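Local coordinates for inner membrane protein (Salmonella typhimurium LT2, PDB 2QJV) that probably acts as a sugar isomerase on a glucuronate-type substrate, as a metal-binding cupin of the KduI/IolB family, at residues E50-L55 with N142-S147. The protein carries 2 engineered substitutions. Sequence-based numbering, arbitrary orientation.
Sequences ERCLVL and NILPDS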
loop_
_atom_site.group_PDB
_atom_site.type_symbol
_atom_site.label_atom_id
_atom_site.label_comp_id
_atom_site.label_asym_id
_atom_site.label_seq_id
_atom_site.Cartn_x
_atom_site.Cartn_y
_atom_site.Cartn_z
ATOM N N GLU A 50 -23.475 27.557 3.427
ATOM C CA GLU A 50 -23.166 28.621 4.378
ATOM C C GLU A 50 -21.641 28.563 4.586
ATOM O O GLU A 50 -20.984 27.543 4.336
ATOM C CB GLU A 50 -23.903 28.521 5.720
ATOM C CG GLU A 50 -23.612 27.279 6.492
ATOM C CD GLU A 50 -24.188 27.260 7.889
ATOM O OE1 GLU A 50 -25.074 28.097 8.227
ATOM O OE2 GLU A 50 -23.727 26.360 8.639
ATOM N N ARG A 51 -21.095 29.697 4.987
ATOM C CA ARG A 51 -19.679 29.885 5.186
ATOM C C ARG A 51 -19.320 30.681 6.457
ATOM O O ARG A 51 -20.093 31.510 6.965
ATOM C CB ARG A 51 -19.052 30.605 3.979
ATOM C CG ARG A 51 -18.976 29.814 2.681
ATOM C CD ARG A 51 -18.620 30.662 1.453
ATOM N NE ARG A 51 -18.474 29.807 0.258
ATOM C CZ ARG A 51 -19.471 29.417 -0.542
ATOM N NH1 ARG A 51 -20.716 29.761 -0.295
ATOM N NH2 ARG A 51 -19.222 28.617 -1.578
ATOM N N CYS A 52 -18.117 30.388 6.958
ATOM C CA CYS A 52 -17.501 31.104 8.048
ATOM C C CYS A 52 -16.083 31.447 7.544
ATOM O O CYS A 52 -15.255 30.588 7.291
ATOM C CB CYS A 52 -17.470 30.305 9.365
ATOM S SG CYS A 52 -16.795 31.245 10.765
ATOM N N LEU A 53 -15.888 32.735 7.314
ATOM C CA LEU A 53 -14.645 33.311 6.838
ATOM C C LEU A 53 -13.832 33.593 8.056
ATOM O O LEU A 53 -14.220 34.447 8.860
ATOM C CB LEU A 53 -14.901 34.620 6.110
ATOM C CG LEU A 53 -15.368 34.614 4.637
ATOM C CD1 LEU A 53 -16.315 33.486 4.347
ATOM C CD2 LEU A 53 -15.953 35.992 4.283
ATOM N N VAL A 54 -12.735 32.885 8.223
ATOM C CA VAL A 54 -11.857 33.065 9.383
ATOM C C VAL A 54 -10.573 33.767 8.918
ATOM O O VAL A 54 -9.893 33.307 7.980
ATOM C CB VAL A 54 -11.541 31.752 10.104
ATOM C CG1 VAL A 54 -10.572 32.025 11.312
ATOM C CG2 VAL A 54 -12.842 31.024 10.556
ATOM N N LEU A 55 -10.292 34.928 9.535
ATOM C CA LEU A 55 -9.040 35.672 9.272
ATOM C C LEU A 55 -7.965 35.070 10.183
ATOM O O LEU A 55 -7.877 35.371 11.387
ATOM C CB LEU A 55 -9.205 37.191 9.460
ATOM C CG LEU A 55 -10.009 37.998 8.408
ATOM C CD1 LEU A 55 -11.460 37.547 8.239
ATOM C CD2 LEU A 55 -9.988 39.523 8.729
ATOM N N ASN A 142 -13.509 29.183 20.759
ATOM C CA ASN A 142 -14.766 28.728 20.137
ATOM C C ASN A 142 -15.349 29.812 19.237
ATOM O O ASN A 142 -16.137 30.670 19.673
ATOM C CB ASN A 142 -15.761 28.264 21.219
ATOM C CG ASN A 142 -15.277 27.008 21.940
ATOM O OD1 ASN A 142 -15.021 27.017 23.158
ATOM N ND2 ASN A 142 -15.107 25.935 21.185
ATOM N N ILE A 143 -14.892 29.787 17.986
ATOM C CA ILE A 143 -15.324 30.733 16.954
ATOM C C ILE A 143 -16.828 30.563 16.623
ATOM O O ILE A 143 -17.571 31.530 16.605
ATOM C CB ILE A 143 -14.457 30.630 15.673
ATOM C CG1 ILE A 143 -13.015 31.082 15.975
ATOM C CG2 ILE A 143 -15.110 31.447 14.496
ATOM C CD1 ILE A 143 -12.004 30.738 14.902
ATOM N N LEU A 144 -17.259 29.331 16.408
ATOM C CA LEU A 144 -18.616 29.038 16.033
ATOM C C LEU A 144 -19.067 27.714 16.656
ATOM O O LEU A 144 -19.061 26.667 16.001
ATOM C CB LEU A 144 -18.772 29.059 14.506
ATOM C CG LEU A 144 -20.210 28.988 13.938
ATOM C CD1 LEU A 144 -21.189 29.917 14.690
ATOM C CD2 LEU A 144 -20.155 29.269 12.432
ATOM N N PRO A 145 -19.381 27.746 17.957
ATOM C CA PRO A 145 -19.809 26.531 18.663
ATOM C C PRO A 145 -21.280 26.185 18.445
ATOM O O PRO A 145 -22.026 26.990 17.892
ATOM C CB PRO A 145 -19.598 26.890 20.120
ATOM C CG PRO A 145 -19.772 28.394 20.167
ATOM C CD PRO A 145 -19.351 28.917 18.850
ATOM N N ASP A 146 -21.703 25.028 18.956
ATOM C CA ASP A 146 -23.107 24.592 18.798
ATOM C C ASP A 146 -24.120 25.390 19.636
ATOM O O ASP A 146 -25.308 25.259 19.409
ATOM C CB ASP A 146 -23.275 23.064 18.990
ATOM C CG ASP A 146 -23.028 22.548 20.420
ATOM O OD1 ASP A 146 -22.886 23.324 21.402
ATOM O OD2 ASP A 146 -23.019 21.282 20.533
ATOM N N SER A 147 -23.623 26.212 20.562
ATOM C CA SER A 147 -24.406 27.119 21.356
ATOM C C SER A 147 -24.604 28.492 20.679
ATOM O O SER A 147 -25.288 29.337 21.242
ATOM C CB SER A 147 -23.738 27.325 22.724
ATOM O OG SER A 147 -22.384 27.702 22.523
#
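Next to the apolar contact of C52 and V54 with I143 and L144, E50 has a carboxylate gripped by four groups. OE2 accepts hydrogen bonds from the backbone N of S152 and of L153. OE1 is bonded to the backbone N of D151 and to Y88 OH. E50 is buried, so these bonds satisfy its carboxylate inside the protein. They also tie strand 49-55 to the chain that leads into strand 154-160.

The two segments themselves meet through side chains alone. C52 and V54 are alternate residues of strand 49-55 and point to the same face. I143 serves both with separate branches. Its CG2 lies 4.1 Å from C52 SG. Its CD1 meets V54 CG1, also at 4.1 Å, and these two side chains approach tip to tip. The I143 torsions explain the split: chi1 of -66° sets CG1 opposite the carbonyl carbon, and chi2 of 167° extends the chain to CD1. L144 covers the other end of the contact, with CD2 at 4.2 Å from C52 CB. S86 of the neighbouring strand borders C52, V54 and I143.

I143 and L144 both face V155 and form a classic beta bulge. The chain turns a corner at I143. The bulge therefore brings two consecutive side chains toward strand 49-55, where a regular strand would alternate them. The contact joins the six-stranded sheet to the turn that follows strand 138-142, a strand of the five-stranded sheet. E186, a nickel ligand, lies on another strand of that second sheet.

No hydrogen bond crosses between the two segments, and the four touching residues are all buried. Their approach rests on van der Waals and hydrophobic packing, while the polar tie is made beside it by E50.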